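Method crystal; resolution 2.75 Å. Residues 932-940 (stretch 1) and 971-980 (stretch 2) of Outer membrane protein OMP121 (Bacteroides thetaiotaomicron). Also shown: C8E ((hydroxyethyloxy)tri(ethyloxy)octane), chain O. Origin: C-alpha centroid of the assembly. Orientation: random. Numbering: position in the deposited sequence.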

ATOM      1  N   SER B 932     -41.285 -20.335  19.052  1.00 31.55           N
ATOM      2  CA  SER B 932     -40.826 -21.186  17.965  1.00 31.14           C
ATOM      3  C   SER B 932     -39.480 -21.776  18.326  1.00 30.72           C
ATOM      4  O   SER B 932     -38.573 -21.047  18.713  1.00 30.42           O
ATOM      5  CB  SER B 932     -40.703 -20.394  16.667  1.00 30.76           C
ATOM      6  OG  SER B 932     -40.607 -21.270  15.572  1.00 38.47           O
ATOM      7  N   ALA B 933     -39.352 -23.084  18.196  1.00 30.74           N
ATOM      8  CA  ALA B 933     -38.064 -23.751  18.277  1.00 30.32           C
ATOM      9  C   ALA B 933     -37.721 -24.263  16.895  1.00 29.92           C
ATOM     10  O   ALA B 933     -38.607 -24.671  16.146  1.00 30.46           O
ATOM     11  CB  ALA B 933     -38.079 -24.895  19.274  1.00 30.68           C
ATOM     12  N   TYR B 934     -36.446 -24.204  16.534  1.00 29.38           N
ATOM     13  CA  TYR B 934     -36.064 -24.639  15.205  1.00 29.01           C
ATOM     14  C   TYR B 934     -34.666 -25.221  15.243  1.00 28.60           C
ATOM     15  O   TYR B 934     -33.945 -25.111  16.234  1.00 28.55           O
ATOM     16  CB  TYR B 934     -36.152 -23.501  14.194  1.00 28.74           C
ATOM     17  CG  TYR B 934     -35.247 -22.344  14.501  1.00 36.36           C
ATOM     18  CD1 TYR B 934     -35.519 -21.480  15.554  1.00 31.64           C
ATOM     19  CD2 TYR B 934     -34.137 -22.100  13.728  1.00 27.85           C
ATOM     20  CE1 TYR B 934     -34.704 -20.422  15.832  1.00 35.40           C
ATOM     21  CE2 TYR B 934     -33.324 -21.047  13.994  1.00 31.65           C
ATOM     22  CZ  TYR B 934     -33.602 -20.204  15.048  1.00 30.65           C
ATOM     23  OH  TYR B 934     -32.763 -19.139  15.309  1.00 29.25           O
ATOM     24  N   GLY B 935     -34.310 -25.868  14.140  1.00 32.12           N
ATOM     25  CA  GLY B 935     -32.996 -26.433  13.926  1.00 27.97           C
ATOM     26  C   GLY B 935     -32.731 -26.562  12.445  1.00 27.66           C
ATOM     27  O   GLY B 935     -33.613 -26.978  11.695  1.00 27.89           O
ATOM     28  N   ASN B 936     -31.546 -26.193  11.990  1.00 27.18           N
ATOM     29  CA  ASN B 936     -31.226 -26.288  10.579  1.00 26.91           C
ATOM     30  C   ASN B 936     -29.892 -26.990  10.399  1.00 43.14           C
ATOM     31  O   ASN B 936     -29.046 -26.977  11.295  1.00 33.29           O
ATOM     32  CB  ASN B 936     -31.202 -24.913   9.945  1.00 26.65           C
ATOM     33  CG  ASN B 936     -32.517 -24.212  10.076  1.00 53.65           C
ATOM     34  OD1 ASN B 936     -33.562 -24.844  10.085  1.00 48.33           O
ATOM     35  ND2 ASN B 936     -32.481 -22.900  10.201  1.00 48.33           N
ATOM     36  N   ASN B 937     -29.714 -27.603   9.227  1.00 38.85           N
ATOM     37  CA  ASN B 937     -28.497 -28.338   8.905  1.00 33.07           C
ATOM     38  C   ASN B 937     -28.178 -29.303  10.047  1.00 29.32           C
ATOM     39  O   ASN B 937     -27.121 -29.244  10.673  1.00 37.42           O
ATOM     40  CB  ASN B 937     -27.350 -27.357   8.636  1.00 32.03           C
ATOM     41  CG  ASN B 937     -26.156 -27.994   7.919  1.00 25.54           C
ATOM     42  OD1 ASN B 937     -26.302 -28.760   6.969  1.00 25.62           O
ATOM     43  ND2 ASN B 937     -24.967 -27.656   8.372  1.00 25.26           N
ATOM     44  N   LEU B 938     -29.143 -30.176  10.335  1.00 38.02           N
ATOM     45  CA  LEU B 938     -29.142 -30.916  11.588  1.00 27.20           C
ATOM     46  C   LEU B 938     -28.399 -32.234  11.508  1.00 27.26           C
ATOM     47  O   LEU B 938     -27.736 -32.624  12.469  1.00 33.35           O
ATOM     48  CB  LEU B 938     -30.575 -31.162  12.048  1.00 37.41           C
ATOM     49  CG  LEU B 938     -31.214 -29.993  12.784  1.00 36.90           C
ATOM     50  CD1 LEU B 938     -32.541 -30.395  13.353  1.00 28.35           C
ATOM     51  CD2 LEU B 938     -30.282 -29.530  13.880  1.00 27.62           C
ATOM     52  N   PHE B 939     -28.489 -32.935  10.391  1.00 27.29           N
ATOM     53  CA  PHE B 939     -27.806 -34.211  10.269  1.00 27.40           C
ATOM     54  C   PHE B 939     -27.586 -34.472   8.793  1.00 27.25           C
ATOM     55  O   PHE B 939     -28.454 -34.172   7.981  1.00 27.33           O
ATOM     56  CB  PHE B 939     -28.633 -35.322  10.916  1.00 27.95           C
ATOM     57  CG  PHE B 939     -27.841 -36.514  11.313  1.00 41.38           C
ATOM     58  CD1 PHE B 939     -27.488 -37.469  10.373  1.00 37.22           C
ATOM     59  CD2 PHE B 939     -27.455 -36.691  12.627  1.00 37.38           C
ATOM     60  CE1 PHE B 939     -26.758 -38.585  10.728  1.00 32.12           C
ATOM     61  CE2 PHE B 939     -26.722 -37.803  12.997  1.00 28.42           C
ATOM     62  CZ  PHE B 939     -26.372 -38.758  12.042  1.00 30.85           C
ATOM     63  N   VAL B 940     -26.424 -35.006   8.443  1.00 31.61           N
ATOM     64  CA  VAL B 940     -26.083 -35.246   7.046  1.00 26.94           C
ATOM     65  C   VAL B 940     -25.657 -36.697   6.892  1.00 27.21           C
ATOM     66  O   VAL B 940     -24.931 -37.228   7.734  1.00 27.26           O
ATOM     67  CB  VAL B 940     -25.000 -34.267   6.558  1.00 26.42           C
ATOM     68  CG1 VAL B 940     -23.757 -34.430   7.372  1.00 26.26           C
ATOM     69  CG2 VAL B 940     -24.750 -34.439   5.091  1.00 26.34           C
ATOM     70  N   PRO B 971     -15.230 -26.623   9.030  1.00 23.69           N
ATOM     71  CA  PRO B 971     -16.298 -27.614   9.184  1.00 23.96           C
ATOM     72  C   PRO B 971     -17.673 -26.969   9.171  1.00 24.02           C
ATOM     73  O   PRO B 971     -17.857 -25.865   9.676  1.00 25.53           O
ATOM     74  CB  PRO B 971     -15.996 -28.237  10.546  1.00 24.19           C
ATOM     75  CG  PRO B 971     -14.588 -27.987  10.785  1.00 24.05           C
ATOM     76  CD  PRO B 971     -14.249 -26.706  10.116  1.00 23.75           C
ATOM     77  N   SER B 972     -18.638 -27.668   8.586  1.00 24.18           N
ATOM     78  CA  SER B 972     -20.004 -27.178   8.610  1.00 24.30           C
ATOM     79  C   SER B 972     -20.600 -27.381   9.989  1.00 24.58           C
ATOM     80  O   SER B 972     -20.115 -28.169  10.798  1.00 26.87           O
ATOM     81  CB  SER B 972     -20.860 -27.867   7.559  1.00 31.89           C
ATOM     82  OG  SER B 972     -21.266 -29.151   7.978  1.00 34.53           O
ATOM     83  N   SER B 973     -21.646 -26.633  10.272  1.00 24.68           N
ATOM     84  CA  SER B 973     -22.191 -26.633  11.614  1.00 24.96           C
ATOM     85  C   SER B 973     -23.634 -27.095  11.613  1.00 25.30           C
ATOM     86  O   SER B 973     -24.310 -27.138  10.585  1.00 25.30           O
ATOM     87  CB  SER B 973     -22.100 -25.249  12.259  1.00 24.87           C
ATOM     88  OG  SER B 973     -22.935 -24.329  11.590  1.00 24.84           O
ATOM     89  N   ARG B 974     -24.076 -27.442  12.810  1.00 26.36           N
ATOM     90  CA  ARG B 974     -25.454 -27.797  13.122  1.00 27.28           C
ATOM     91  C   ARG B 974     -26.070 -26.631  13.884  1.00 26.11           C
ATOM     92  O   ARG B 974     -25.510 -26.192  14.888  1.00 26.11           O
ATOM     93  CB  ARG B 974     -25.458 -29.057  13.979  1.00 26.35           C
ATOM     94  CG  ARG B 974     -26.556 -29.970  13.773  1.00 26.72           C
ATOM     95  CD  ARG B 974     -26.685 -30.813  15.005  1.00 29.21           C
ATOM     96  NE  ARG B 974     -25.503 -31.626  15.268  1.00 27.07           N
ATOM     97  CZ  ARG B 974     -25.300 -32.826  14.741  1.00 27.17           C
ATOM     98  NH1 ARG B 974     -26.187 -33.332  13.912  1.00 27.33           N
ATOM     99  NH2 ARG B 974     -24.211 -33.507  15.035  1.00 27.14           N
ATOM    100  N   ARG B 975     -27.197 -26.115  13.418  1.00 26.23           N
ATOM    101  CA  ARG B 975     -27.776 -24.925  14.030  1.00 31.05           C
ATOM    102  C   ARG B 975     -29.164 -25.190  14.602  1.00 26.82           C
ATOM    103  O   ARG B 975     -29.965 -25.908  14.002  1.00 27.73           O
ATOM    104  CB  ARG B 975     -27.818 -23.790  13.020  1.00 31.02           C
ATOM    105  CG  ARG B 975     -26.449 -23.385  12.561  1.00 25.60           C
ATOM    106  CD  ARG B 975     -26.504 -22.426  11.406  1.00 25.38           C
ATOM    107  NE  ARG B 975     -27.010 -23.029  10.179  1.00 28.49           N
ATOM    108  CZ  ARG B 975     -26.270 -23.733   9.329  1.00 29.26           C
ATOM    109  NH1 ARG B 975     -24.991 -23.943   9.578  1.00 29.85           N
ATOM    110  NH2 ARG B 975     -26.811 -24.233   8.228  1.00 34.08           N
ATOM    111  N   PHE B 976     -29.448 -24.587  15.759  1.00 27.06           N
ATOM    112  CA  PHE B 976     -30.704 -24.810  16.476  1.00 27.58           C
ATOM    113  C   PHE B 976     -30.971 -23.669  17.451  1.00 27.76           C
ATOM    114  O   PHE B 976     -30.088 -23.288  18.216  1.00 29.74           O
ATOM    115  CB  PHE B 976     -30.680 -26.144  17.225  1.00 28.31           C
ATOM    116  CG  PHE B 976     -29.494 -26.334  18.140  1.00 27.80           C
ATOM    117  CD1 PHE B 976     -28.322 -26.893  17.673  1.00 27.46           C
ATOM    118  CD2 PHE B 976     -29.568 -25.995  19.472  1.00 28.11           C
ATOM    119  CE1 PHE B 976     -27.244 -27.085  18.517  1.00 27.42           C
ATOM    120  CE2 PHE B 976     -28.497 -26.182  20.320  1.00 28.77           C
ATOM    121  CZ  PHE B 976     -27.331 -26.730  19.844  1.00 27.73           C
ATOM    122  N   GLY B 977     -32.194 -23.154  17.459  1.00 28.08           N
ATOM    123  CA  GLY B 977     -32.491 -22.085  18.388  1.00 28.31           C
ATOM    124  C   GLY B 977     -33.963 -21.906  18.715  1.00 28.84           C
ATOM    125  O   GLY B 977     -34.786 -22.789  18.484  1.00 29.12           O
ATOM    126  N   PHE B 978     -34.267 -20.732  19.276  1.00 29.01           N
ATOM    127  CA  PHE B 978     -35.610 -20.308  19.640  1.00 29.54           C
ATOM    128  C   PHE B 978     -35.907 -18.944  19.038  1.00 29.43           C
ATOM    129  O   PHE B 978     -35.006 -18.169  18.749  1.00 29.03           O
ATOM    130  CB  PHE B 978     -35.787 -20.229  21.155  1.00 30.01           C
ATOM    131  CG  PHE B 978     -35.752 -21.558  21.826  1.00 30.26           C
ATOM    132  CD1 PHE B 978     -36.754 -22.482  21.601  1.00 30.61           C
ATOM    133  CD2 PHE B 978     -34.725 -21.885  22.678  1.00 30.19           C
ATOM    134  CE1 PHE B 978     -36.731 -23.713  22.210  1.00 30.88           C
ATOM    135  CE2 PHE B 978     -34.688 -23.113  23.293  1.00 30.45           C
ATOM    136  CZ  PHE B 978     -35.696 -24.035  23.058  1.00 30.80           C
ATOM    137  N   ASN B 979     -37.191 -18.652  18.860  1.00 29.84           N
ATOM    138  CA  ASN B 979     -37.638 -17.366  18.344  1.00 29.85           C
ATOM    139  C   ASN B 979     -38.947 -16.990  19.013  1.00 30.51           C
ATOM    140  O   ASN B 979     -39.852 -17.817  19.117  1.00 30.90           O
ATOM    141  CB  ASN B 979     -37.840 -17.395  16.832  1.00 29.57           C
ATOM    142  CG  ASN B 979     -38.309 -16.053  16.280  1.00 29.62           C
ATOM    143  OD1 ASN B 979     -37.738 -15.017  16.590  1.00 29.48           O
ATOM    144  ND2 ASN B 979     -39.344 -16.074  15.459  1.00 29.85           N
ATOM    145  N   LEU B 980     -39.050 -15.742  19.450  1.00 30.67           N
ATOM    146  CA  LEU B 980     -40.262 -15.210  20.045  1.00 31.32           C
ATOM    147  C   LEU B 980     -40.843 -14.170  19.109  1.00 31.34           C
ATOM    148  O   LEU B 980     -40.131 -13.279  18.659  1.00 30.96           O
ATOM    149  CB  LEU B 980     -39.965 -14.613  21.412  1.00 31.60           C
ATOM    150  CG  LEU B 980     -41.124 -13.969  22.149  1.00 32.31           C
ATOM    151  CD1 LEU B 980     -42.313 -14.857  22.045  1.00 32.76           C
ATOM    152  CD2 LEU B 980     -40.776 -13.743  23.604  1.00 32.64           C
TER
HETATM  153  C1  C8E O1989     -36.380 -28.279  17.295  1.00 19.42           C
HETATM  154  C2  C8E O1989     -35.164 -29.076  16.846  1.00 23.13           C
HETATM  155  C3  C8E O1989     -34.069 -29.091  17.909  1.00 27.79           C
HETATM  156  C4  C8E O1989     -32.851 -29.870  17.421  1.00 27.61           C
HETATM  157  C5  C8E O1989     -31.857 -30.214  18.526  1.00 27.55           C
HETATM  158  C6  C8E O1989     -30.436 -29.832  18.115  1.00 26.71           C
HETATM  159  C7  C8E O1989     -29.414 -30.092  19.217  1.00 27.56           C
HETATM  160  C8  C8E O1989     -28.443 -31.184  18.792  1.00 29.05           C
HETATM  161  O9  C8E O1989     -27.384 -31.285  19.713  1.00 25.92           O

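Two antiparallel strands of the outer membrane protein OMP121, one passing through Ser932 to Gly935 and the other through Arg974 to Asn979, lie edge to edge, their axes 4.4 Å apart at closest and their directions 170° apart. Paired amides and carbonyls zip them together at every second residue. Tyr934 N donates to Gly977 O and Gly977 N to Tyr934 O, both at 2.9 Å; Asn936 N reaches Arg975 O at 2.6 Å, and Arg975 N returns to Asn936 O at 2.9 Å. Farther along, Asn979 N bonds Ser932 O at 2.8 Å, whereas the reverse bond, Ser932 N to Asn979 O at 2.9 Å, is weak because its angle is only 122°. Between these pairs, alpha carbons approach carbonyls, as in Gly935 CA to Arg975 O at 3.1 Å, and Gly935 and Phe976 bring their CA atoms within 3.8 Å.

Side chains alternate between the two faces. On the face carrying Ser932, Tyr934, Asn936, Arg975 and Asn979, Tyr934 adopts chi1 p (61°), which swings its ring across to the neighboring strand. The ring can lie there because Gly977 has no side chain: Gly977 CA sits over one ring face, 4.2 Å from the centroid, in a CH-pi contact. A CB on Gly977 would come tight against Tyr934 OH, at 3.1 Å. The hydroxyl itself is hydrogen-bonded elsewhere in the structure.

On the opposite face, Phe978, with chi1 m (-68°), places CE1 3.4 Å from Ala933 CB, a small apolar contact at the surface. Phe976 takes chi1 p (53°), and its end leads away from stretch 1; one face of its ring instead meets the detergent C8E, whose C6 lies 3.6 Å from Phe976 CG. Gly935 leaves room on this face for Leu938, whose CD1 would clash with a CB on Gly935 at 2.9 Å. Although the CA-to-CB bond of Leu938 points away, its m,t conformation (-82°, -172°) brings CD2 back to 3.6 Å from Arg975 O.

The chain turns a corner at Asn937, whose phi and psi are both positive (50/57). Its CB points toward stretch 2, and chi1 t (-164°) extends the amide so that ND2 donates to Ser973 O in a very short 2.4 Å hydrogen bond. Here a side chain continues the cross-strand bonding beyond the last backbone pair. Arg975, in an m,t,m conformation, folds its guanidinium beside the same residue, with NH2 3.2 Å from Asn937 CB. Arg974 starts sideways, but its aliphatic part packs on Leu938, CG lying 3.8 Å from Leu938 CD2.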